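Local coordinates for RabGDI protein (Plasmodium falciparum 3D7, PDB 3P1W) that probably acts as a Rab GDP-dissociation inhibitor, holding Rab GTPases in their GDP-bound form during vesicle transport, at residues Y114-V119 with Y250-L255; P53-E58 with I258-S263; E149-P154 with R163-Y168; F428-Y433 with L447-N452. All coordinates share one frame; numbering follows the deposited sequence.

Interaction 1: Y114-V119 with Y250-L255; sequences YLEWLV and YPLYGL
W117 lays one face of its indole against P251, with CZ3 3.6 Å from P251 CG. On that same face L115 CB sits toward the rim, and L115 also sends CD2 to P251 CB at 3.8 Å, so the proline ring fills the hollow between indole and leucine. On the side where L118 lies, L252 fits between L118 and E116. Its CG stands anti to the backbone N (chi1 -176°); CD1 meets L118 CD1, and CD2 lies 3.7 Å from E116 OE2. The backbones form an antiparallel pair. W117 and P251 make the non-hydrogen-bonded pair, where no bond to the partner strand is expected of the proline N, and L118 and Y250 the hydrogen-bonded one, with L118 N to Y250 O at 3.0 Å and a return bond from Y250 N to L118 O. E116 O takes the N-H of L252 at 2.8 Å. Beyond it, one water accepts from E116 N and donates to L252 O, as a type II turn (P251 to G254) leads the chain away. Y250 OH is held by D90. The N and O of E116, L118, Y250 and L252 are thus paired directly or through water, while apolar carbons close the face carrying W117 and P251.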
# COMPACT_ATOMS: atom_id res chain seq x y z
N TYR A 114 -8.65 16.20 -7.86
CA TYR A 114 -7.33 16.76 -8.17
C TYR A 114 -6.47 15.70 -8.87
O TYR A 114 -5.38 16.02 -9.34
CB TYR A 114 -6.61 17.24 -6.92
CG TYR A 114 -7.27 18.41 -6.22
CD1 TYR A 114 -7.46 19.63 -6.88
CD2 TYR A 114 -7.69 18.31 -4.90
CE1 TYR A 114 -8.07 20.72 -6.24
CE2 TYR A 114 -8.29 19.39 -4.25
CZ TYR A 114 -8.48 20.58 -4.92
OH TYR A 114 -9.08 21.65 -4.26
N LEU A 115 -6.94 14.46 -8.90
CA LEU A 115 -6.19 13.36 -9.50
C LEU A 115 -6.97 12.72 -10.63
O LEU A 115 -8.21 12.74 -10.64
CB LEU A 115 -5.90 12.30 -8.43
CG LEU A 115 -5.12 12.79 -7.20
CD1 LEU A 115 -5.84 12.37 -5.94
CD2 LEU A 115 -3.68 12.30 -7.22
N GLU A 116 -6.23 12.14 -11.56
CA GLU A 116 -6.78 11.35 -12.65
C GLU A 116 -6.39 9.91 -12.31
O GLU A 116 -5.23 9.65 -12.04
CB GLU A 116 -6.16 11.80 -13.96
CG GLU A 116 -6.98 11.51 -15.20
CD GLU A 116 -6.56 12.36 -16.39
OE1 GLU A 116 -6.82 11.95 -17.53
OE2 GLU A 116 -5.96 13.44 -16.18
N TRP A 117 -7.36 9.00 -12.32
CA TRP A 117 -7.16 7.61 -11.91
C TRP A 117 -7.14 6.71 -13.12
O TRP A 117 -8.00 6.83 -14.01
CB TRP A 117 -8.29 7.18 -10.98
CG TRP A 117 -8.26 7.95 -9.73
CD1 TRP A 117 -8.99 9.08 -9.43
CD2 TRP A 117 -7.42 7.71 -8.60
NE1 TRP A 117 -8.66 9.53 -8.17
CE2 TRP A 117 -7.70 8.71 -7.64
CE3 TRP A 117 -6.46 6.73 -8.30
CZ2 TRP A 117 -7.06 8.75 -6.41
CZ3 TRP A 117 -5.83 6.78 -7.08
CH2 TRP A 117 -6.13 7.78 -6.14
N LEU A 118 -6.17 5.81 -13.17
CA LEU A 118 -6.11 4.83 -14.23
C LEU A 118 -5.99 3.44 -13.64
O LEU A 118 -5.26 3.24 -12.65
CB LEU A 118 -4.93 5.14 -15.15
CG LEU A 118 -5.07 6.48 -15.89
CD1 LEU A 118 -3.73 7.01 -16.37
CD2 LEU A 118 -6.06 6.30 -17.05
N VAL A 119 -6.70 2.49 -14.23
CA VAL A 119 -6.71 1.11 -13.72
C VAL A 119 -5.36 0.47 -13.93
O VAL A 119 -4.67 0.72 -14.93
CB VAL A 119 -7.85 0.26 -14.40
CG1 VAL A 119 -7.54 -0.01 -15.87
CG2 VAL A 119 -8.07 -1.05 -13.67
N TYR A 250 -4.38 3.58 -9.71
CA TYR A 250 -3.19 4.33 -9.38
C TYR A 250 -3.29 5.65 -10.14
O TYR A 250 -3.82 5.67 -11.26
CB TYR A 250 -1.97 3.54 -9.82
CG TYR A 250 -0.58 4.04 -9.46
CD1 TYR A 250 -0.10 4.00 -8.16
CD2 TYR A 250 0.30 4.42 -10.46
CE1 TYR A 250 1.18 4.39 -7.88
CE2 TYR A 250 1.59 4.81 -10.18
CZ TYR A 250 2.02 4.81 -8.91
OH TYR A 250 3.33 5.21 -8.68
N PRO A 251 -2.88 6.75 -9.52
CA PRO A 251 -3.08 8.03 -10.18
C PRO A 251 -2.12 8.27 -11.31
O PRO A 251 -0.98 7.83 -11.25
CB PRO A 251 -2.82 9.07 -9.09
CG PRO A 251 -2.65 8.34 -7.83
CD PRO A 251 -2.37 6.90 -8.15
N LEU A 252 -2.57 9.00 -12.32
CA LEU A 252 -1.68 9.50 -13.34
C LEU A 252 -0.59 10.32 -12.66
O LEU A 252 -0.87 11.20 -11.82
CB LEU A 252 -2.47 10.34 -14.36
CG LEU A 252 -1.73 10.89 -15.58
CD1 LEU A 252 -1.16 9.75 -16.40
CD2 LEU A 252 -2.67 11.74 -16.44
N TYR A 253 0.67 10.03 -13.00
CA TYR A 253 1.85 10.70 -12.42
C TYR A 253 2.20 10.17 -11.03
O TYR A 253 3.16 10.64 -10.41
CB TYR A 253 1.70 12.23 -12.36
CG TYR A 253 1.24 12.84 -13.65
CD1 TYR A 253 1.92 12.60 -14.84
CD2 TYR A 253 0.10 13.65 -13.69
CE1 TYR A 253 1.48 13.15 -16.03
CE2 TYR A 253 -0.34 14.21 -14.88
CZ TYR A 253 0.35 13.95 -16.04
OH TYR A 253 -0.08 14.50 -17.23
N GLY A 254 1.44 9.19 -10.54
CA GLY A 254 1.76 8.51 -9.30
C GLY A 254 1.23 9.16 -8.04
O GLY A 254 0.48 10.15 -8.09
N LEU A 255 1.64 8.60 -6.91
CA LEU A 255 1.10 8.99 -5.62
C LEU A 255 1.55 10.40 -5.14
O LEU A 255 1.20 10.81 -4.04
CB LEU A 255 1.42 7.95 -4.55
CG LEU A 255 0.77 6.56 -4.73
CD1 LEU A 255 1.33 5.58 -3.70
CD2 LEU A 255 -0.77 6.63 -4.66
O HOH W 1 -3.36 12.64 -11.38

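Interaction 2: P53-E58 with I258-S263; sequences PYYGGE and IPEGFS
Y55 lies against the helix 257-268, with its CB 3.9 Å from P259 CB and its ring running on past E260 to S263. The contact joins the glycine-containing loop after strand 46-49, part of the Rossmann-like nucleotide-binding-type fold to whose clan the GDI family belongs, to a helix that is distant in sequence. Three residues of the first helical turns receive the tyrosine: P259 meets its root, E260 its side and S263 its tip. With CG anti to its carbonyl carbon (chi1 -69°), Y55 has its ring directed at the helix. The E260 chain is bent at chi2 (-77°), and its carboxylate comes to the ring edge, OE2 lying in the ring plane 3.7 Å from Y55 CD2. There the partial positive charge of the ring hydrogens would favour the acid oxygen. Carboxylate and ring planes are 88° apart. P259 also extends CG toward G56 CA, at 4.2 Å. G56 has a positive phi, a backbone shape that suits glycine, and its N-H is bonded to T28 OG1, which ties the loop to the turn just before helix 30-41. P259 in turn touches L30 and C33 of that helix, while F273 of strand 273-274 touches both Y55 and S263. At the far end of the tyrosine, S263 OG donates a weak hydrogen bond to Y55 OH, 3.4 Å away.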
# COMPACT_ATOMS: atom_id res chain seq x y z
N PRO A 53 12.74 19.91 1.57
CA PRO A 53 12.36 20.88 0.53
C PRO A 53 11.38 20.35 -0.53
O PRO A 53 11.07 21.07 -1.47
CB PRO A 53 13.70 21.27 -0.11
CG PRO A 53 14.58 20.09 0.07
CD PRO A 53 14.06 19.31 1.28
N TYR A 54 10.87 19.13 -0.34
CA TYR A 54 9.92 18.48 -1.26
C TYR A 54 8.83 17.82 -0.40
O TYR A 54 9.08 17.52 0.77
CB TYR A 54 10.67 17.40 -2.09
CG TYR A 54 11.38 16.39 -1.22
CD1 TYR A 54 10.70 15.29 -0.69
CD2 TYR A 54 12.72 16.55 -0.90
CE1 TYR A 54 11.35 14.37 0.12
CE2 TYR A 54 13.38 15.63 -0.09
CZ TYR A 54 12.69 14.55 0.41
OH TYR A 54 13.34 13.65 1.23
N TYR A 55 7.66 17.56 -0.96
CA TYR A 55 6.57 16.87 -0.26
C TYR A 55 6.76 15.36 -0.33
O TYR A 55 7.42 14.87 -1.23
CB TYR A 55 5.23 17.16 -0.93
CG TYR A 55 4.71 18.57 -0.80
CD1 TYR A 55 4.50 19.14 0.45
CD2 TYR A 55 4.36 19.30 -1.93
CE1 TYR A 55 4.00 20.41 0.57
CE2 TYR A 55 3.87 20.59 -1.82
CZ TYR A 55 3.69 21.13 -0.57
OH TYR A 55 3.19 22.41 -0.45
N GLY A 56 6.16 14.62 0.61
CA GLY A 56 5.98 13.16 0.46
C GLY A 56 6.67 12.29 1.48
O GLY A 56 6.29 11.11 1.64
N GLY A 57 7.66 12.84 2.18
CA GLY A 57 8.47 12.08 3.12
C GLY A 57 8.98 10.77 2.52
O GLY A 57 9.59 10.77 1.43
N GLU A 58 8.72 9.65 3.21
CA GLU A 58 9.16 8.33 2.74
C GLU A 58 8.42 7.89 1.48
O GLU A 58 8.90 7.02 0.75
CB GLU A 58 8.98 7.27 3.84
CG GLU A 58 9.89 7.46 5.04
CD GLU A 58 11.35 7.20 4.71
OE1 GLU A 58 11.68 6.23 4.01
OE2 GLU A 58 12.19 7.99 5.17
N ILE A 258 -0.92 13.19 -4.48
CA ILE A 258 -1.72 13.13 -3.28
C ILE A 258 -1.32 14.24 -2.30
O ILE A 258 -2.19 15.04 -1.92
CB ILE A 258 -1.80 11.73 -2.67
CG1 ILE A 258 -2.59 10.82 -3.63
CG2 ILE A 258 -2.49 11.79 -1.31
CD1 ILE A 258 -2.71 9.37 -3.20
N PRO A 259 -0.03 14.35 -1.93
CA PRO A 259 0.31 15.46 -1.03
C PRO A 259 -0.03 16.84 -1.63
O PRO A 259 -0.52 17.71 -0.91
CB PRO A 259 1.82 15.30 -0.82
CG PRO A 259 2.03 13.79 -0.94
CD PRO A 259 1.10 13.40 -2.08
N GLU A 260 0.21 17.01 -2.93
CA GLU A 260 -0.16 18.23 -3.68
C GLU A 260 -1.66 18.50 -3.58
O GLU A 260 -2.09 19.63 -3.27
CB GLU A 260 0.19 18.05 -5.17
CG GLU A 260 1.69 17.94 -5.48
CD GLU A 260 2.43 19.27 -5.43
OE1 GLU A 260 1.78 20.34 -5.26
OE2 GLU A 260 3.68 19.25 -5.57
N GLY A 261 -2.44 17.47 -3.86
CA GLY A 261 -3.88 17.49 -3.72
C GLY A 261 -4.35 17.92 -2.35
O GLY A 261 -5.21 18.81 -2.23
N PHE A 262 -3.81 17.30 -1.31
CA PHE A 262 -4.23 17.63 0.06
C PHE A 262 -3.76 19.02 0.50
O PHE A 262 -4.49 19.72 1.22
CB PHE A 262 -3.80 16.55 1.05
CG PHE A 262 -4.71 15.36 1.09
CD1 PHE A 262 -5.98 15.47 1.65
CD2 PHE A 262 -4.32 14.14 0.56
CE1 PHE A 262 -6.83 14.37 1.67
CE2 PHE A 262 -5.16 13.05 0.60
CZ PHE A 262 -6.41 13.15 1.16
N SER A 263 -2.58 19.44 0.04
CA SER A 263 -2.09 20.78 0.33
C SER A 263 -3.05 21.82 -0.26
O SER A 263 -3.44 22.78 0.42
CB SER A 263 -0.69 20.97 -0.25
OG SER A 263 -0.07 22.13 0.30

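Interaction 3: E149-P154 with R163-Y168; sequences EALVSP and RCKNFY
This is a small, mainly apolar helix-to-helix contact between the short helix 147-151 and the longer helix 158-173 that follows it in the chain, in the helical part of the molecule well away from its centre. A150 carries the contact. Its CB points at the second helix and comes within 3.9 Å of K165 N, close to the backbone; the CA atoms of A150 and K165 are 5.3 Å apart. The same methyl lies 4.0 Å from C164 CB and equally near C164 SG, and it meets Y168 CD2 at 3.9 Å, approaching the ring obliquely. C164, K165 and Y168 all meet one methyl group, and the small size of alanine lets the two backbones come together. On one flank L151 and K165 run alongside each other in the same direction. L151 CD2 touches K165 CD at 3.8 Å, while CD1 lies near both CB and CD of the lysine. K165 starts with CG anti to its backbone N (chi1 174°), then bends at chi3 (58°) so that CE turns from the extended path; the aliphatic stem packs here and NZ turns off from the contact. Y168 meets the alanine through CD2 and gives its hydroxyl to P144 O, which ties helix 158-173 to the loop that leads into helix 147-151. Y168 also touches F208, L209 and V213 of helix 203-213 and M237 of helix 226-243, and F167 touches helices 192-198 and 226-243, so helix 158-173 packs on both the short helix and those helices.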
# COMPACT_ATOMS: atom_id res chain seq x y z
N GLU A 149 -13.62 -16.86 -14.93
CA GLU A 149 -12.15 -16.81 -14.91
C GLU A 149 -11.59 -18.01 -14.16
O GLU A 149 -10.61 -18.60 -14.60
CB GLU A 149 -11.66 -15.48 -14.35
CG GLU A 149 -11.89 -14.32 -15.31
CD GLU A 149 -11.48 -12.96 -14.79
OE1 GLU A 149 -11.07 -12.82 -13.61
OE2 GLU A 149 -11.56 -12.01 -15.60
N ALA A 150 -12.24 -18.41 -13.07
CA ALA A 150 -11.84 -19.58 -12.30
C ALA A 150 -11.89 -20.89 -13.10
O ALA A 150 -10.98 -21.73 -13.01
CB ALA A 150 -12.71 -19.71 -11.05
N LEU A 151 -12.96 -21.05 -13.89
CA LEU A 151 -13.18 -22.31 -14.63
C LEU A 151 -12.09 -22.55 -15.69
O LEU A 151 -11.89 -23.68 -16.13
CB LEU A 151 -14.57 -22.28 -15.30
CG LEU A 151 -15.15 -23.62 -15.74
CD1 LEU A 151 -15.14 -24.60 -14.58
CD2 LEU A 151 -16.57 -23.45 -16.30
N VAL A 152 -11.40 -21.46 -16.03
CA VAL A 152 -10.38 -21.37 -17.07
C VAL A 152 -8.97 -21.07 -16.51
O VAL A 152 -8.04 -20.72 -17.26
CB VAL A 152 -10.77 -20.21 -18.06
CG1 VAL A 152 -11.35 -19.07 -17.33
CG2 VAL A 152 -9.61 -19.71 -18.80
N SER A 153 -8.78 -21.19 -15.19
CA SER A 153 -7.52 -20.71 -14.59
C SER A 153 -6.40 -21.73 -14.60
O SER A 153 -6.57 -22.81 -14.05
CB SER A 153 -7.73 -20.28 -13.15
OG SER A 153 -6.48 -19.84 -12.64
N PRO A 154 -5.23 -21.37 -15.16
CA PRO A 154 -4.05 -22.26 -15.10
C PRO A 154 -3.52 -22.53 -13.68
O PRO A 154 -2.68 -23.40 -13.48
CB PRO A 154 -3.01 -21.50 -15.93
CG PRO A 154 -3.42 -20.06 -15.83
CD PRO A 154 -4.92 -20.09 -15.82
N ARG A 163 -14.66 -26.56 -8.95
CA ARG A 163 -14.82 -26.28 -7.52
C ARG A 163 -14.64 -24.79 -7.22
O ARG A 163 -15.45 -24.19 -6.51
CB ARG A 163 -13.84 -27.13 -6.69
CG ARG A 163 -14.05 -28.63 -6.86
CD ARG A 163 -13.50 -29.46 -5.69
NE ARG A 163 -12.08 -29.80 -5.82
CZ ARG A 163 -11.60 -30.93 -6.34
NH1 ARG A 163 -12.40 -31.87 -6.83
NH2 ARG A 163 -10.28 -31.12 -6.38
N CYS A 164 -13.60 -24.18 -7.79
CA CYS A 164 -13.37 -22.74 -7.60
C CYS A 164 -14.48 -21.90 -8.26
O CYS A 164 -14.90 -20.88 -7.70
CB CYS A 164 -12.00 -22.33 -8.14
SG CYS A 164 -11.42 -20.81 -7.40
N LYS A 165 -14.99 -22.35 -9.41
CA LYS A 165 -16.14 -21.69 -10.04
C LYS A 165 -17.32 -21.68 -9.08
O LYS A 165 -17.97 -20.66 -8.90
CB LYS A 165 -16.54 -22.34 -11.38
CG LYS A 165 -17.85 -21.76 -12.00
CD LYS A 165 -18.49 -22.64 -13.12
CE LYS A 165 -18.86 -24.08 -12.69
NZ LYS A 165 -20.34 -24.42 -12.68
N ASN A 166 -17.58 -22.82 -8.45
CA ASN A 166 -18.69 -22.96 -7.50
C ASN A 166 -18.49 -22.04 -6.30
O ASN A 166 -19.43 -21.40 -5.81
CB ASN A 166 -18.85 -24.42 -7.04
CG ASN A 166 -19.33 -25.35 -8.15
OD1 ASN A 166 -20.12 -24.97 -9.03
ND2 ASN A 166 -18.87 -26.61 -8.11
N PHE A 167 -17.24 -21.95 -5.84
CA PHE A 167 -16.92 -21.06 -4.73
C PHE A 167 -17.20 -19.61 -5.09
O PHE A 167 -17.85 -18.90 -4.35
CB PHE A 167 -15.46 -21.25 -4.31
CG PHE A 167 -15.04 -20.35 -3.21
CD1 PHE A 167 -15.59 -20.48 -1.95
CD2 PHE A 167 -14.08 -19.37 -3.42
CE1 PHE A 167 -15.21 -19.64 -0.91
CE2 PHE A 167 -13.69 -18.53 -2.38
CZ PHE A 167 -14.27 -18.67 -1.12
N TYR A 168 -16.70 -19.16 -6.24
CA TYR A 168 -16.95 -17.79 -6.67
C TYR A 168 -18.44 -17.50 -6.87
O TYR A 168 -18.91 -16.42 -6.54
CB TYR A 168 -16.16 -17.45 -7.92
CG TYR A 168 -14.71 -17.04 -7.66
CD1 TYR A 168 -14.20 -16.85 -6.37
CD2 TYR A 168 -13.86 -16.79 -8.72
CE1 TYR A 168 -12.87 -16.45 -6.17
CE2 TYR A 168 -12.55 -16.40 -8.53
CZ TYR A 168 -12.05 -16.22 -7.26
OH TYR A 168 -10.72 -15.82 -7.11

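Interaction 4: F428-Y433 with L447-N452; sequences FVTSSY and LQIWEN
I449 reaches across from the helix 440-454 to the chain at the end of strand 427-429, and both of its branches are used. The apolar contacts come first. I449 CG2 lies 4.0 Å from F428 CB, while CD1 at the end of the longer branch meets T430 CG2 at 3.3 Å, tighter than usual for two methyl carbons. The I449 and T430 side chains cross obliquely, and CD1 also lies near V429 O, 3.9 Å away. F428 CG stands anti to the carbonyl carbon (chi1 -67°), and the ring reaches N452: CE1 is 4.0 Å from N452 CB and CZ is 3.7 Å from N452 O, a carbonyl that approaches the ring obliquely. Between the two segments no polar bond is made; the polar groups bond within the helix, to D445 or to other parts of the chain. N452 turns its amide back, ND2 donating to Q448 O at 2.9 Å; this donor stands above the carbonyl plane, and N452 N reaches the same oxygen from the opposite face. Two donors thus grip one carbonyl. T430 OG1 is bonded to E32, and S431 N to D445 OD2 of the same helix 440-454. F428 and T430 pair through their backbones with strand 305-308. Strand 427-429, parallel to 305-308 in the mixed sheet and covered by a helix, is consistent with the Rossmann-like fold to whose clan the GDI family belongs.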
# COMPACT_ATOMS: atom_id res chain seq x y z
N PHE A 428 0.69 11.31 18.27
CA PHE A 428 0.23 10.11 17.54
C PHE A 428 1.20 9.89 16.42
O PHE A 428 1.34 10.78 15.57
CB PHE A 428 -1.17 10.32 16.97
CG PHE A 428 -2.24 10.45 18.02
CD1 PHE A 428 -3.04 9.37 18.34
CD2 PHE A 428 -2.39 11.64 18.72
CE1 PHE A 428 -4.01 9.49 19.33
CE2 PHE A 428 -3.37 11.77 19.73
CZ PHE A 428 -4.18 10.68 20.02
N VAL A 429 1.86 8.74 16.42
CA VAL A 429 2.93 8.44 15.47
C VAL A 429 2.44 7.42 14.43
O VAL A 429 1.92 6.37 14.79
CB VAL A 429 4.21 7.92 16.17
CG1 VAL A 429 5.32 7.73 15.17
CG2 VAL A 429 4.69 8.94 17.25
N THR A 430 2.58 7.76 13.16
CA THR A 430 2.25 6.81 12.07
C THR A 430 3.30 5.69 12.01
O THR A 430 4.48 5.93 12.25
CB THR A 430 2.11 7.50 10.71
OG1 THR A 430 3.30 8.23 10.40
CG2 THR A 430 0.88 8.42 10.68
N SER A 431 2.85 4.48 11.69
CA SER A 431 3.78 3.38 11.45
C SER A 431 4.52 3.54 10.12
O SER A 431 4.06 4.23 9.19
CB SER A 431 3.02 2.03 11.52
OG SER A 431 2.10 1.91 10.45
N SER A 432 5.66 2.90 10.00
CA SER A 432 6.39 2.92 8.75
C SER A 432 5.58 2.16 7.70
O SER A 432 4.83 1.26 8.06
CB SER A 432 7.75 2.27 8.90
OG SER A 432 8.44 2.83 10.00
N TYR A 433 5.74 2.54 6.44
CA TYR A 433 5.08 1.84 5.32
C TYR A 433 5.68 0.43 5.19
O TYR A 433 6.89 0.27 5.19
CB TYR A 433 5.20 2.61 3.99
CG TYR A 433 4.52 3.94 4.07
CD1 TYR A 433 3.17 4.07 3.82
CD2 TYR A 433 5.22 5.05 4.53
CE1 TYR A 433 2.54 5.29 3.99
CE2 TYR A 433 4.61 6.27 4.70
CZ TYR A 433 3.27 6.38 4.43
OH TYR A 433 2.65 7.58 4.63
N LEU A 447 -6.52 5.12 9.85
CA LEU A 447 -7.85 4.99 10.47
C LEU A 447 -7.79 4.73 11.98
O LEU A 447 -8.61 5.26 12.72
CB LEU A 447 -8.68 3.91 9.79
CG LEU A 447 -9.17 4.33 8.40
CD1 LEU A 447 -9.87 3.16 7.73
CD2 LEU A 447 -10.11 5.55 8.48
N GLN A 448 -6.83 3.92 12.41
CA GLN A 448 -6.62 3.66 13.84
C GLN A 448 -6.20 4.97 14.54
O GLN A 448 -6.73 5.31 15.60
CB GLN A 448 -5.56 2.56 14.05
CG GLN A 448 -5.47 1.96 15.46
CD GLN A 448 -4.30 0.98 15.64
OE1 GLN A 448 -3.14 1.38 15.74
NE2 GLN A 448 -4.61 -0.30 15.69
N ILE A 449 -5.28 5.71 13.94
CA ILE A 449 -4.91 7.02 14.50
C ILE A 449 -6.15 7.93 14.62
O ILE A 449 -6.41 8.46 15.70
CB ILE A 449 -3.80 7.69 13.68
CG1 ILE A 449 -2.49 6.91 13.85
CG2 ILE A 449 -3.68 9.17 14.08
CD1 ILE A 449 -1.37 7.35 12.91
N TRP A 450 -6.93 8.05 13.54
CA TRP A 450 -8.16 8.86 13.56
C TRP A 450 -9.13 8.46 14.70
O TRP A 450 -9.60 9.33 15.46
CB TRP A 450 -8.90 8.81 12.22
CG TRP A 450 -10.12 9.69 12.22
CD1 TRP A 450 -11.41 9.33 12.56
CD2 TRP A 450 -10.17 11.08 11.93
NE1 TRP A 450 -12.25 10.42 12.48
CE2 TRP A 450 -11.51 11.51 12.09
CE3 TRP A 450 -9.20 12.02 11.53
CZ2 TRP A 450 -11.90 12.82 11.87
CZ3 TRP A 450 -9.61 13.33 11.31
CH2 TRP A 450 -10.93 13.72 11.48
N GLU A 451 -9.42 7.17 14.81
CA GLU A 451 -10.30 6.65 15.87
C GLU A 451 -9.87 7.13 17.26
O GLU A 451 -10.72 7.46 18.11
CB GLU A 451 -10.33 5.12 15.86
CG GLU A 451 -11.14 4.48 17.01
CD GLU A 451 -11.29 2.94 16.90
OE1 GLU A 451 -10.53 2.29 16.17
OE2 GLU A 451 -12.19 2.38 17.57
N ASN A 452 -8.57 7.12 17.51
CA ASN A 452 -8.01 7.40 18.83
C ASN A 452 -7.75 8.87 19.11
O ASN A 452 -7.59 9.26 20.27
CB ASN A 452 -6.74 6.58 19.03
CG ASN A 452 -7.04 5.11 19.24
OD1 ASN A 452 -7.61 4.75 20.26
ND2 ASN A 452 -6.68 4.28 18.29

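In the fold
Interactions 1 and 2 are neighbours: their centres are 14 Å apart, strand 248-251 is followed, after a turn, by helix 257-268, and Y114 CD2 touches G261 O at 3.7 Å. Interaction 1 is nested in the chain loop closed by interaction 2, and interaction 3 within both. Interaction 4 follows later in the chain, yet its nearest atoms come to about 4 Å from interaction 2, without touching; helix 30-41 packs against residues of both. Interaction 3 stands apart in the helical region, its centre 31 Å from that of interaction 1 and 42 Å from that of interaction 2, which lies on the opposite side of the chain's centre.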